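PDB 3R4K: transcriptional regulator, IclR family, which probably binds DNA through an N-terminal helix-turn-helix domain and regulates transcription, its C-terminal domain probably sensing a small-molecule effector. Local coordinates for residues 123-137 with 186-198. Numbering follows the deposited sequence.
Sequences VMMEDAEVLTFHGTA and AQSIGGFEAEVHS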
ATOM      1  N   VAL A 123      -4.172 -33.551  -2.052  1.00 28.06           N
ATOM      2  CA  VAL A 123      -2.815 -33.101  -2.328  1.00 28.48           C
ATOM      3  C   VAL A 123      -2.385 -32.355  -1.054  1.00 35.91           C
ATOM      4  O   VAL A 123      -3.006 -31.349  -0.689  1.00 35.32           O
ATOM      5  CB  VAL A 123      -2.684 -32.243  -3.609  1.00 31.84           C
ATOM      6  CG1 VAL A 123      -1.237 -31.805  -3.807  1.00 31.46           C
ATOM      7  CG2 VAL A 123      -3.191 -32.989  -4.831  1.00 32.89           C
HETATM    8  N   MSE A 124      -1.400 -32.890  -0.331  1.00 35.82           N
HETATM    9  CA  MSE A 124      -0.956 -32.274   0.909  1.00 37.11           C
HETATM   10  C   MSE A 124       0.175 -31.259   0.667  1.00 41.56           C
HETATM   11  O   MSE A 124       0.994 -31.434  -0.229  1.00 40.77           O
HETATM   12  CB  MSE A 124      -0.539 -33.329   1.918  1.00 40.61           C
HETATM   13  CG  MSE A 124       0.283 -32.746   3.051  1.00 49.66           C
HETATM   14 SE   MSE A 124       0.642 -33.921   4.520  0.75 60.28          SE
HETATM   15  CE  MSE A 124       2.650 -33.675   4.606  1.00 57.50           C
HETATM   16  N   MSE A 125       0.174 -30.175   1.470  1.00 40.08           N
HETATM   17  CA  MSE A 125       1.130 -29.078   1.418  1.00 40.66           C
HETATM   18  C   MSE A 125       1.682 -28.713   2.776  1.00 51.78           C
HETATM   19  O   MSE A 125       1.157 -29.104   3.829  1.00 51.15           O
HETATM   20  CB  MSE A 125       0.461 -27.821   0.868  1.00 41.60           C
HETATM   21  CG  MSE A 125      -0.477 -28.088  -0.245  1.00 47.74           C
HETATM   22 SE   MSE A 125      -0.083 -26.956  -1.676  0.75 55.09          SE
HETATM   23  CE  MSE A 125       1.783 -27.501  -2.178  1.00 52.79           C
ATOM     24  N   GLU A 126       2.715 -27.876   2.724  1.00 53.82           N
ATOM     25  CA  GLU A 126       3.376 -27.239   3.848  1.00 55.43           C
ATOM     26  C   GLU A 126       3.610 -25.807   3.434  1.00 60.56           C
ATOM     27  O   GLU A 126       3.945 -25.548   2.261  1.00 61.24           O
ATOM     28  CB  GLU A 126       4.681 -27.957   4.211  1.00 58.21           C
ATOM     29  CG  GLU A 126       4.962 -27.979   5.701  1.00 70.34           C
ATOM     30  CD  GLU A 126       6.244 -28.693   6.074  1.00 93.10           C
ATOM     31  OE1 GLU A 126       7.132 -28.041   6.669  1.00 82.97           O
ATOM     32  OE2 GLU A 126       6.360 -29.906   5.781  1.00 91.26           O
ATOM     33  N   ASP A 127       3.359 -24.856   4.343  1.00 55.95           N
ATOM     34  CA  ASP A 127       3.582 -23.460   3.980  1.00 55.04           C
ATOM     35  C   ASP A 127       5.083 -23.188   3.953  1.00 58.38           C
ATOM     36  O   ASP A 127       5.851 -23.895   4.617  1.00 59.27           O
ATOM     37  CB  ASP A 127       2.816 -22.506   4.907  1.00 56.27           C
ATOM     38  CG  ASP A 127       1.313 -22.530   4.670  1.00 63.50           C
ATOM     39  OD1 ASP A 127       0.892 -22.755   3.496  1.00 63.78           O
ATOM     40  OD2 ASP A 127       0.557 -22.318   5.645  1.00 66.86           O
ATOM     41  N   ALA A 128       5.491 -22.224   3.118  1.00 54.56           N
ATOM     42  CA  ALA A 128       6.865 -21.786   2.835  1.00 56.00           C
ATOM     43  C   ALA A 128       7.577 -22.768   1.874  1.00 59.94           C
ATOM     44  O   ALA A 128       8.804 -22.720   1.734  1.00 62.89           O
ATOM     45  CB  ALA A 128       7.676 -21.587   4.118  1.00 57.77           C
ATOM     46  N   GLU A 129       6.803 -23.619   1.172  1.00 52.01           N
ATOM     47  CA  GLU A 129       7.344 -24.512   0.155  1.00 50.90           C
ATOM     48  C   GLU A 129       7.691 -23.668  -1.090  1.00 51.75           C
ATOM     49  O   GLU A 129       6.880 -22.851  -1.531  1.00 49.69           O
ATOM     50  CB  GLU A 129       6.337 -25.633  -0.163  1.00 51.67           C
ATOM     51  CG  GLU A 129       6.826 -26.623  -1.207  1.00 69.61           C
ATOM     52  CD  GLU A 129       6.224 -28.014  -1.130  1.00106.76           C
ATOM     53  OE1 GLU A 129       4.979 -28.141  -1.047  1.00106.76           O
ATOM     54  OE2 GLU A 129       7.010 -28.987  -1.197  1.00111.41           O
ATOM     55  N   VAL A 130       8.901 -23.826  -1.614  1.00 49.38           N
ATOM     56  CA  VAL A 130       9.364 -23.068  -2.783  1.00 50.46           C
ATOM     57  C   VAL A 130       8.947 -23.824  -4.052  1.00 54.92           C
ATOM     58  O   VAL A 130       9.200 -25.026  -4.177  1.00 56.84           O
ATOM     59  CB  VAL A 130      10.883 -22.762  -2.728  1.00 56.35           C
ATOM     60  CG1 VAL A 130      11.345 -21.992  -3.971  1.00 58.14           C
ATOM     61  CG2 VAL A 130      11.230 -21.979  -1.458  1.00 55.58           C
ATOM     62  N   LEU A 131       8.277 -23.116  -4.964  1.00 49.14           N
ATOM     63  CA  LEU A 131       7.773 -23.666  -6.217  1.00 48.92           C
ATOM     64  C   LEU A 131       8.673 -23.258  -7.367  1.00 55.38           C
ATOM     65  O   LEU A 131       9.238 -22.149  -7.363  1.00 55.21           O
ATOM     66  CB  LEU A 131       6.332 -23.200  -6.498  1.00 47.16           C
ATOM     67  CG  LEU A 131       5.255 -23.342  -5.405  1.00 48.70           C
ATOM     68  CD1 LEU A 131       5.436 -24.551  -4.486  1.00 47.49           C
ATOM     69  CD2 LEU A 131       5.066 -22.119  -4.687  1.00 51.51           C
ATOM     70  N   THR A 132       8.832 -24.154  -8.350  1.00 52.65           N
ATOM     71  CA  THR A 132       9.656 -23.842  -9.513  1.00 53.89           C
ATOM     72  C   THR A 132       8.823 -22.976 -10.480  1.00 55.29           C
ATOM     73  O   THR A 132       7.595 -23.099 -10.511  1.00 51.15           O
ATOM     74  CB  THR A 132      10.192 -25.126 -10.168  1.00 59.18           C
ATOM     75  OG1 THR A 132       9.103 -25.895 -10.674  1.00 55.06           O
ATOM     76  CG2 THR A 132      11.030 -25.976  -9.216  1.00 57.18           C
ATOM     77  N   PHE A 133       9.487 -22.102 -11.249  1.00 54.07           N
ATOM     78  CA  PHE A 133       8.783 -21.265 -12.215  1.00 54.31           C
ATOM     79  C   PHE A 133       8.367 -22.070 -13.448  1.00 61.09           C
ATOM     80  O   PHE A 133       7.340 -21.783 -14.063  1.00 59.63           O
ATOM     81  CB  PHE A 133       9.637 -20.061 -12.631  1.00 57.59           C
ATOM     82  CG  PHE A 133       9.658 -18.954 -11.602  1.00 57.84           C
ATOM     83  CD1 PHE A 133       8.525 -18.174 -11.366  1.00 58.61           C
ATOM     84  CD2 PHE A 133      10.805 -18.687 -10.867  1.00 60.85           C
ATOM     85  CE1 PHE A 133       8.539 -17.169 -10.397  1.00 57.45           C
ATOM     86  CE2 PHE A 133      10.822 -17.664  -9.911  1.00 61.93           C
ATOM     87  CZ  PHE A 133       9.689 -16.920  -9.678  1.00 57.48           C
ATOM     88  N   HIS A 134       9.153 -23.093 -13.790  1.00 61.25           N
ATOM     89  CA  HIS A 134       8.930 -23.907 -14.976  1.00 63.65           C
ATOM     90  C   HIS A 134       8.141 -25.205 -14.701  1.00 67.57           C
ATOM     91  O   HIS A 134       7.532 -25.735 -15.631  1.00 70.39           O
ATOM     92  CB  HIS A 134      10.288 -24.242 -15.631  1.00 67.74           C
ATOM     93  CG  HIS A 134      11.174 -25.108 -14.787  1.00 71.01           C
ATOM     94  ND1 HIS A 134      11.866 -24.598 -13.699  1.00 71.64           N
ATOM     95  CD2 HIS A 134      11.454 -26.427 -14.905  1.00 73.73           C
ATOM     96  CE1 HIS A 134      12.528 -25.629 -13.186  1.00 71.53           C
ATOM     97  NE2 HIS A 134      12.310 -26.748 -13.877  1.00 72.97           N
ATOM     98  N   GLY A 135       8.169 -25.711 -13.464  1.00 59.97           N
ATOM     99  CA  GLY A 135       7.532 -26.983 -13.130  1.00 58.42           C
ATOM    100  C   GLY A 135       6.183 -26.948 -12.444  1.00 58.50           C
ATOM    101  O   GLY A 135       5.596 -28.003 -12.181  1.00 55.78           O
ATOM    102  N   THR A 136       5.679 -25.747 -12.128  1.00 54.17           N
ATOM    103  CA  THR A 136       4.373 -25.621 -11.466  1.00 50.88           C
ATOM    104  C   THR A 136       3.450 -24.745 -12.305  1.00 54.27           C
ATOM    105  O   THR A 136       3.936 -23.869 -13.025  1.00 55.06           O
ATOM    106  CB  THR A 136       4.503 -25.036 -10.026  1.00 50.05           C
ATOM    107  OG1 THR A 136       5.003 -23.700 -10.076  1.00 51.04           O
ATOM    108  CG2 THR A 136       5.368 -25.864  -9.115  1.00 44.33           C
ATOM    109  N   ALA A 137       2.124 -24.942 -12.172  1.00 48.93           N
ATOM    110  CA  ALA A 137       1.127 -24.096 -12.827  1.00 48.75           C
ATOM    111  C   ALA A 137       1.243 -22.672 -12.253  1.00 50.70           C
ATOM    112  O   ALA A 137       1.203 -21.705 -13.009  1.00 49.93           O
ATOM    113  CB  ALA A 137      -0.271 -24.661 -12.609  1.00 48.66           C
ATOM    114  N   ALA A 186      -3.019 -21.125 -16.221  1.00 53.70           N
ATOM    115  CA  ALA A 186      -1.937 -22.088 -16.422  1.00 54.36           C
ATOM    116  C   ALA A 186      -2.328 -23.460 -15.888  1.00 57.26           C
ATOM    117  O   ALA A 186      -3.018 -23.569 -14.873  1.00 54.61           O
ATOM    118  CB  ALA A 186      -0.661 -21.605 -15.737  1.00 53.78           C
ATOM    119  N   GLN A 187      -1.866 -24.504 -16.577  1.00 55.78           N
ATOM    120  CA  GLN A 187      -2.057 -25.900 -16.203  1.00 54.93           C
ATOM    121  C   GLN A 187      -0.708 -26.629 -16.212  1.00 60.32           C
ATOM    122  O   GLN A 187       0.148 -26.321 -17.044  1.00 62.03           O
ATOM    123  CB  GLN A 187      -3.049 -26.591 -17.139  1.00 58.23           C
ATOM    124  CG  GLN A 187      -4.480 -26.554 -16.631  1.00 58.59           C
ATOM    125  CD  GLN A 187      -5.411 -27.320 -17.540  1.00 79.46           C
ATOM    126  OE1 GLN A 187      -5.453 -28.559 -17.555  1.00 70.96           O
ATOM    127  NE2 GLN A 187      -6.172 -26.597 -18.338  1.00 81.08           N
ATOM    128  N   SER A 188      -0.505 -27.562 -15.262  1.00 56.18           N
ATOM    129  CA  SER A 188       0.718 -28.363 -15.153  1.00 56.69           C
ATOM    130  C   SER A 188       0.400 -29.728 -14.567  1.00 61.70           C
ATOM    131  O   SER A 188      -0.235 -29.823 -13.517  1.00 59.61           O
ATOM    132  CB  SER A 188       1.781 -27.656 -14.317  1.00 57.74           C
ATOM    133  OG  SER A 188       2.952 -28.443 -14.172  1.00 64.31           O
ATOM    134  N   ILE A 189       0.831 -30.785 -15.268  1.00 61.30           N
ATOM    135  CA  ILE A 189       0.607 -32.165 -14.866  1.00 61.39           C
ATOM    136  C   ILE A 189       1.945 -32.801 -14.507  1.00 67.44           C
ATOM    137  O   ILE A 189       2.802 -33.000 -15.368  1.00 68.85           O
ATOM    138  CB  ILE A 189      -0.171 -32.972 -15.940  1.00 67.39           C
ATOM    139  CG1 ILE A 189      -1.447 -32.216 -16.389  1.00 68.84           C
ATOM    140  CG2 ILE A 189      -0.520 -34.364 -15.416  1.00 67.02           C
ATOM    141  CD1 ILE A 189      -1.938 -32.533 -17.802  1.00 84.02           C
ATOM    142  N   GLY A 190       2.100 -33.069 -13.216  1.00 65.05           N
ATOM    143  CA  GLY A 190       3.247 -33.733 -12.610  1.00 66.10           C
ATOM    144  C   GLY A 190       4.646 -33.211 -12.880  1.00 74.13           C
ATOM    145  O   GLY A 190       5.577 -34.017 -12.968  1.00 75.93           O
ATOM    146  N   GLY A 191       4.803 -31.882 -12.967  1.00 71.26           N
ATOM    147  CA  GLY A 191       6.091 -31.220 -13.181  1.00 72.51           C
ATOM    148  C   GLY A 191       6.850 -30.938 -11.893  1.00 75.53           C
ATOM    149  O   GLY A 191       8.075 -30.801 -11.907  1.00 77.55           O
ATOM    150  N   PHE A 192       6.112 -30.819 -10.768  1.00 68.69           N
ATOM    151  CA  PHE A 192       6.641 -30.574  -9.421  1.00 66.49           C
ATOM    152  C   PHE A 192       6.518 -31.850  -8.573  1.00 67.82           C
ATOM    153  O   PHE A 192       7.457 -32.247  -7.877  1.00 66.93           O
ATOM    154  CB  PHE A 192       5.880 -29.414  -8.762  1.00 66.30           C
ATOM    155  CG  PHE A 192       6.484 -28.859  -7.493  1.00 66.54           C
ATOM    156  CD1 PHE A 192       7.630 -28.061  -7.535  1.00 70.59           C
ATOM    157  CD2 PHE A 192       5.871 -29.078  -6.260  1.00 66.29           C
ATOM    158  CE1 PHE A 192       8.177 -27.530  -6.364  1.00 70.55           C
ATOM    159  CE2 PHE A 192       6.409 -28.534  -5.087  1.00 68.13           C
ATOM    160  CZ  PHE A 192       7.562 -27.768  -5.145  1.00 67.72           C
ATOM    161  N   GLU A 193       5.350 -32.490  -8.654  1.00 62.57           N
ATOM    162  CA  GLU A 193       5.028 -33.733  -7.964  1.00 60.88           C
ATOM    163  C   GLU A 193       4.317 -34.638  -8.950  1.00 62.67           C
ATOM    164  O   GLU A 193       3.371 -34.190  -9.616  1.00 60.10           O
ATOM    165  CB  GLU A 193       4.148 -33.470  -6.721  1.00 59.84           C
ATOM    166  CG  GLU A 193       4.806 -32.662  -5.609  1.00 70.89           C
ATOM    167  CD  GLU A 193       5.710 -33.393  -4.633  1.00 90.95           C
ATOM    168  OE1 GLU A 193       5.889 -34.628  -4.765  1.00 74.51           O
ATOM    169  OE2 GLU A 193       6.222 -32.721  -3.708  1.00 88.74           O
ATOM    170  N   ALA A 194       4.779 -35.905  -9.060  1.00 59.69           N
ATOM    171  CA  ALA A 194       4.152 -36.870  -9.962  1.00 60.77           C
ATOM    172  C   ALA A 194       2.696 -37.162  -9.533  1.00 62.60           C
ATOM    173  O   ALA A 194       2.399 -37.234  -8.326  1.00 60.07           O
ATOM    174  CB  ALA A 194       4.956 -38.158 -10.020  1.00 62.78           C
ATOM    175  N   GLU A 195       1.794 -37.284 -10.534  1.00 59.17           N
ATOM    176  CA  GLU A 195       0.356 -37.587 -10.401  1.00 57.72           C
ATOM    177  C   GLU A 195      -0.438 -36.440  -9.713  1.00 58.10           C
ATOM    178  O   GLU A 195      -1.505 -36.666  -9.115  1.00 57.73           O
ATOM    179  CB  GLU A 195       0.103 -38.947  -9.699  1.00 58.84           C
ATOM    180  CG  GLU A 195       0.858 -40.149 -10.277  1.00 74.80           C
ATOM    181  CD  GLU A 195       0.954 -40.277 -11.790  1.00108.93           C
ATOM    182  OE1 GLU A 195      -0.069 -40.617 -12.431  1.00102.76           O
ATOM    183  OE2 GLU A 195       2.063 -40.058 -12.331  1.00111.63           O
ATOM    184  N   VAL A 196       0.048 -35.198  -9.878  1.00 51.50           N
ATOM    185  CA  VAL A 196      -0.657 -34.018  -9.390  1.00 47.84           C
ATOM    186  C   VAL A 196      -0.967 -33.146 -10.598  1.00 51.26           C
ATOM    187  O   VAL A 196      -0.053 -32.795 -11.350  1.00 51.70           O
ATOM    188  CB  VAL A 196       0.092 -33.247  -8.273  1.00 48.29           C
ATOM    189  CG1 VAL A 196      -0.686 -32.000  -7.856  1.00 45.59           C
ATOM    190  CG2 VAL A 196       0.340 -34.145  -7.065  1.00 46.99           C
ATOM    191  N   HIS A 197      -2.252 -32.836 -10.803  1.00 47.23           N
ATOM    192  CA  HIS A 197      -2.732 -31.970 -11.881  1.00 48.74           C
ATOM    193  C   HIS A 197      -3.140 -30.636 -11.266  1.00 52.27           C
ATOM    194  O   HIS A 197      -4.099 -30.591 -10.493  1.00 51.66           O
ATOM    195  CB  HIS A 197      -3.905 -32.611 -12.652  1.00 51.43           C
ATOM    196  CG  HIS A 197      -4.299 -31.871 -13.891  1.00 56.93           C
ATOM    197  ND1 HIS A 197      -4.630 -32.546 -15.055  1.00 62.23           N
ATOM    198  CD2 HIS A 197      -4.395 -30.540 -14.117  1.00 57.73           C
ATOM    199  CE1 HIS A 197      -4.935 -31.611 -15.937  1.00 62.75           C
ATOM    200  NE2 HIS A 197      -4.797 -30.390 -15.418  1.00 60.83           N
ATOM    201  N   SER A 198      -2.401 -29.565 -11.580  1.00 48.15           N
ATOM    202  CA  SER A 198      -2.671 -28.243 -11.043  1.00 46.53           C
ATOM    203  C   SER A 198      -3.149 -27.240 -12.105  1.00 53.16           C
ATOM    204  O   SER A 198      -2.794 -27.335 -13.282  1.00 55.50           O
ATOM    205  CB  SER A 198      -1.445 -27.680 -10.325  1.00 50.78           C
ATOM    206  OG  SER A 198      -0.268 -28.468 -10.427  1.00 68.35           O
TER
HETATM  207  O   HOH W   1       9.486 -28.741 -10.711  1.00 43.80           O
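Phe192 reaches from the loop between strands 186-189 and 196-204 into the curve of 129-136, where its ring meets the Thr136 methyl and Leu131 CD1. With CG anti to the backbone N (chi1 -168°), the side chain runs alongside Thr136, whose CG2 sits 3.5 Å from Phe192 CD1. Farther out, Leu131 CD1 lies 3.9 Å from Phe192 CZ. Val123 and Val196 meet separately, tip to tip, CG2 to CG1 at 4.1 Å.

Oxygens line the ring's edge: Val130 O approaches CZ of Phe192 to 3.3 Å, and the Glu129 carboxylate stands almost perpendicular to the ring, planes 81° apart. Arg162 adds a cation-pi contact. Without the ring, as with an alanine here, Thr136 CG2 and Leu131 CD1 would probably lose their apolar partner, opening a gap between the hairpin loop and 129-136.

Direct polar links are sparse: Ser188 OG donates a weak bond to Gly135 O, and a water bridges Thr132 OG1 and Gly191 O. Thr136 OG1 accepts from Gly139 N as N-cap of helix 137-143 and donates to Thr132 O (2.7 Å). The contact thus joins strand 129-131 and the loop after it to the 186-198 hairpin, linking both outermost strands of the six-stranded antiparallel sheet in the GAF-like IclR C-terminal domain.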